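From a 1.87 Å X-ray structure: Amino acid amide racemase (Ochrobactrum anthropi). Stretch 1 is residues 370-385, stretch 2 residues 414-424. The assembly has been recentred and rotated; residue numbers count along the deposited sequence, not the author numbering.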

# COMPACT_ATOMS: atom_id res chain seq x y z
N THR C 370 -22.17 1.36 23.08
CA THR C 370 -22.68 0.01 23.32
C THR C 370 -24.03 -0.27 22.61
O THR C 370 -24.25 -1.38 22.05
CB THR C 370 -22.73 -0.32 24.83
OG1 THR C 370 -23.39 -1.58 25.00
CG2 THR C 370 -23.49 0.68 25.60
N THR C 371 -24.92 0.71 22.59
CA THR C 371 -26.17 0.62 21.85
C THR C 371 -25.90 0.49 20.35
O THR C 371 -26.43 -0.39 19.70
CB THR C 371 -27.05 1.85 22.13
OG1 THR C 371 -27.31 1.90 23.52
CG2 THR C 371 -28.37 1.81 21.36
N THR C 372 -25.05 1.36 19.82
CA THR C 372 -24.70 1.32 18.40
C THR C 372 -24.07 -0.03 18.00
O THR C 372 -24.47 -0.64 17.02
CB THR C 372 -23.76 2.50 18.09
OG1 THR C 372 -24.40 3.70 18.55
CG2 THR C 372 -23.42 2.60 16.60
N ALA C 373 -23.15 -0.54 18.80
CA ALA C 373 -22.56 -1.87 18.55
C ALA C 373 -23.59 -3.01 18.58
O ALA C 373 -23.50 -3.94 17.79
CB ALA C 373 -21.42 -2.18 19.54
N LYS C 374 -24.59 -2.91 19.45
CA LYS C 374 -25.64 -3.90 19.54
C LYS C 374 -26.50 -3.87 18.31
O LYS C 374 -26.96 -4.92 17.86
CB LYS C 374 -26.53 -3.67 20.77
CG LYS C 374 -25.87 -4.12 22.05
CD LYS C 374 -26.80 -3.92 23.23
CE LYS C 374 -26.08 -4.31 24.50
NZ LYS C 374 -27.00 -4.29 25.67
N ILE C 375 -26.75 -2.69 17.78
CA ILE C 375 -27.53 -2.60 16.54
C ILE C 375 -26.79 -3.30 15.37
O ILE C 375 -27.42 -4.04 14.58
CB ILE C 375 -27.86 -1.13 16.20
CG1 ILE C 375 -28.82 -0.57 17.26
CG2 ILE C 375 -28.45 -1.02 14.81
CD1 ILE C 375 -28.94 0.93 17.24
N ILE C 376 -25.48 -3.10 15.24
CA ILE C 376 -24.68 -3.80 14.21
C ILE C 376 -24.71 -5.33 14.41
O ILE C 376 -24.84 -6.10 13.46
CB ILE C 376 -23.19 -3.39 14.25
CG1 ILE C 376 -23.00 -1.87 14.15
CG2 ILE C 376 -22.44 -4.06 13.13
CD1 ILE C 376 -23.52 -1.25 12.89
N TYR C 377 -24.51 -5.75 15.66
CA TYR C 377 -24.51 -7.18 15.98
C TYR C 377 -25.85 -7.83 15.67
O TYR C 377 -25.93 -8.93 15.09
CB TYR C 377 -24.18 -7.39 17.44
CG TYR C 377 -24.23 -8.82 17.82
CD1 TYR C 377 -23.13 -9.63 17.64
CD2 TYR C 377 -25.38 -9.38 18.37
CE1 TYR C 377 -23.15 -10.96 18.00
CE2 TYR C 377 -25.41 -10.72 18.73
CZ TYR C 377 -24.29 -11.50 18.53
OH TYR C 377 -24.33 -12.82 18.88
N ARG C 378 -26.92 -7.18 16.06
CA ARG C 378 -28.22 -7.72 15.74
C ARG C 378 -28.49 -7.68 14.23
O ARG C 378 -29.14 -8.59 13.69
CB ARG C 378 -29.31 -6.99 16.52
CG ARG C 378 -30.71 -7.56 16.36
CD ARG C 378 -30.76 -9.00 16.86
NE ARG C 378 -32.11 -9.55 16.76
CZ ARG C 378 -32.39 -10.86 16.83
NH1 ARG C 378 -31.41 -11.75 16.98
NH2 ARG C 378 -33.63 -11.27 16.72
N GLY C 379 -28.03 -6.62 13.55
CA GLY C 379 -28.07 -6.59 12.08
C GLY C 379 -27.44 -7.82 11.43
O GLY C 379 -27.99 -8.48 10.55
N TYR C 380 -26.24 -8.10 11.88
CA TYR C 380 -25.50 -9.27 11.46
C TYR C 380 -26.32 -10.56 11.68
O TYR C 380 -26.42 -11.39 10.78
CB TYR C 380 -24.17 -9.29 12.21
CG TYR C 380 -23.61 -10.66 12.40
CD1 TYR C 380 -22.92 -11.29 11.36
CD2 TYR C 380 -23.79 -11.35 13.62
CE1 TYR C 380 -22.41 -12.56 11.53
CE2 TYR C 380 -23.29 -12.63 13.79
CZ TYR C 380 -22.60 -13.22 12.74
OH TYR C 380 -22.08 -14.47 12.88
N GLN C 381 -26.94 -10.73 12.84
CA GLN C 381 -27.73 -11.96 13.08
C GLN C 381 -28.96 -12.00 12.18
O GLN C 381 -29.39 -13.05 11.79
CB GLN C 381 -28.21 -12.04 14.52
CG GLN C 381 -27.13 -12.11 15.53
CD GLN C 381 -27.73 -12.29 16.91
OE1 GLN C 381 -28.51 -11.47 17.37
NE2 GLN C 381 -27.36 -13.37 17.58
N LEU C 382 -29.52 -10.85 11.85
CA LEU C 382 -30.65 -10.77 10.96
C LEU C 382 -30.28 -10.83 9.48
O LEU C 382 -31.19 -10.82 8.64
CB LEU C 382 -31.48 -9.49 11.24
CG LEU C 382 -32.05 -9.41 12.66
CD1 LEU C 382 -32.63 -8.02 12.90
CD2 LEU C 382 -33.09 -10.52 12.89
N GLY C 383 -28.98 -10.87 9.15
CA GLY C 383 -28.54 -11.06 7.76
C GLY C 383 -28.09 -9.81 7.01
O GLY C 383 -28.12 -9.77 5.77
N ALA C 384 -27.62 -8.79 7.73
CA ALA C 384 -27.02 -7.61 7.09
C ALA C 384 -25.72 -7.19 7.78
O ALA C 384 -25.63 -7.20 9.03
CB ALA C 384 -27.98 -6.45 7.07
N ALA C 385 -24.73 -6.83 6.95
CA ALA C 385 -23.43 -6.38 7.43
C ALA C 385 -23.29 -4.86 7.29
O ALA C 385 -23.33 -4.31 6.16
CB ALA C 385 -22.31 -7.08 6.67
N ASP C 414 -35.77 -3.21 6.42
CA ASP C 414 -36.47 -4.08 7.37
C ASP C 414 -35.55 -4.61 8.43
O ASP C 414 -35.93 -4.69 9.63
CB ASP C 414 -37.18 -5.21 6.61
CG ASP C 414 -38.51 -4.75 5.96
OD1 ASP C 414 -39.03 -3.66 6.28
OD2 ASP C 414 -39.02 -5.50 5.11
N ILE C 415 -34.34 -4.97 8.03
CA ILE C 415 -33.37 -5.52 8.98
C ILE C 415 -32.92 -4.43 9.96
O ILE C 415 -32.85 -4.66 11.19
CB ILE C 415 -32.15 -6.14 8.26
CG1 ILE C 415 -32.56 -7.49 7.63
CG2 ILE C 415 -30.97 -6.32 9.24
CD1 ILE C 415 -31.56 -8.04 6.64
N VAL C 416 -32.63 -3.25 9.44
CA VAL C 416 -32.24 -2.12 10.32
C VAL C 416 -33.35 -1.78 11.35
O VAL C 416 -33.07 -1.53 12.52
CB VAL C 416 -31.92 -0.86 9.48
CG1 VAL C 416 -31.73 0.36 10.38
CG2 VAL C 416 -30.68 -1.11 8.65
N ASP C 417 -34.58 -1.72 10.84
CA ASP C 417 -35.78 -1.48 11.64
C ASP C 417 -35.87 -2.51 12.76
O ASP C 417 -36.00 -2.17 13.93
CB ASP C 417 -37.00 -1.53 10.69
CG ASP C 417 -38.33 -1.39 11.41
OD1 ASP C 417 -38.41 -1.29 12.65
OD2 ASP C 417 -39.34 -1.45 10.69
N GLN C 418 -35.73 -3.77 12.41
CA GLN C 418 -35.84 -4.83 13.39
C GLN C 418 -34.68 -4.82 14.37
O GLN C 418 -34.86 -5.11 15.57
CB GLN C 418 -35.93 -6.19 12.69
CG GLN C 418 -36.26 -7.34 13.64
CD GLN C 418 -37.67 -7.24 14.19
OE1 GLN C 418 -37.92 -7.39 15.38
NE2 GLN C 418 -38.60 -6.97 13.31
N ALA C 419 -33.48 -4.51 13.87
CA ALA C 419 -32.29 -4.49 14.75
C ALA C 419 -32.37 -3.36 15.82
O ALA C 419 -32.09 -3.59 17.00
CB ALA C 419 -31.00 -4.41 13.93
N ILE C 420 -32.75 -2.16 15.40
CA ILE C 420 -32.93 -1.01 16.32
C ILE C 420 -33.99 -1.32 17.38
O ILE C 420 -33.79 -1.06 18.57
CB ILE C 420 -33.34 0.25 15.55
CG1 ILE C 420 -32.18 0.71 14.66
CG2 ILE C 420 -33.67 1.36 16.52
CD1 ILE C 420 -32.49 1.84 13.71
N GLY C 421 -35.12 -1.88 16.94
CA GLY C 421 -36.22 -2.22 17.82
C GLY C 421 -35.79 -3.26 18.82
O GLY C 421 -36.08 -3.14 19.99
N ASP C 422 -35.09 -4.29 18.36
CA ASP C 422 -34.70 -5.40 19.26
C ASP C 422 -33.71 -4.89 20.30
O ASP C 422 -33.72 -5.33 21.43
CB ASP C 422 -34.05 -6.55 18.48
CG ASP C 422 -35.04 -7.31 17.60
OD1 ASP C 422 -36.25 -7.12 17.73
OD2 ASP C 422 -34.61 -8.12 16.76
N VAL C 423 -32.84 -3.97 19.90
CA VAL C 423 -31.86 -3.45 20.85
C VAL C 423 -32.52 -2.51 21.90
O VAL C 423 -32.21 -2.60 23.10
CB VAL C 423 -30.68 -2.77 20.14
CG1 VAL C 423 -29.88 -1.89 21.10
CG2 VAL C 423 -29.80 -3.83 19.47
N LEU C 424 -33.40 -1.64 21.45
CA LEU C 424 -34.10 -0.74 22.35
C LEU C 424 -35.00 -1.49 23.36
O LEU C 424 -35.10 -1.08 24.50
CB LEU C 424 -34.94 0.25 21.59
CG LEU C 424 -34.17 1.31 20.81
CD1 LEU C 424 -35.16 2.13 20.04
CD2 LEU C 424 -33.34 2.20 21.72

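Helices that cross at close range can combine an ion pair with an apolar seam, and this pair, whose axes approach to 8.4 Å at 129° between their N-to-C directions, is a compact example. The polar anchor is a salt bridge: Arg378 NE donates to Asp422 OD2 at 2.9 Å, and Arg378 NH2 reaches the same OD2 at 3.3 Å with a more bent angle. The carboxylate oxygen thus lies at the guanidinium edge, near its plane. Arg378 NH1 donates to Gln381 OE1 (2.9 Å), so the same guanidinium also bonds within its own helix.

Next to the bridge the backbones come closest, with CA atoms of Arg378 and Ala419 5.3 Å apart. Small residues suit this spot: the Ala419 methyl is a knob among Ile375, Arg378, Gly379 and Leu382, its CB 3.7 Å from Gly379 N. Leu382 returns the arrangement, seated among Ile415, Gln418, Ala419 and Asp422.

Outward, the seam is aliphatic. Val423 CG2 packs 4.1 Å from Ile375 CG1, while Ile415 CG2 meets Leu382 CB at 3.8 Å and Ala384 CB at 3.7 Å. Gly383, whose positive phi favours glycine, closes the first helix in a Schellman motif and leads the chain to Ala384. Altogether 607 Å² is buried, counting both sides.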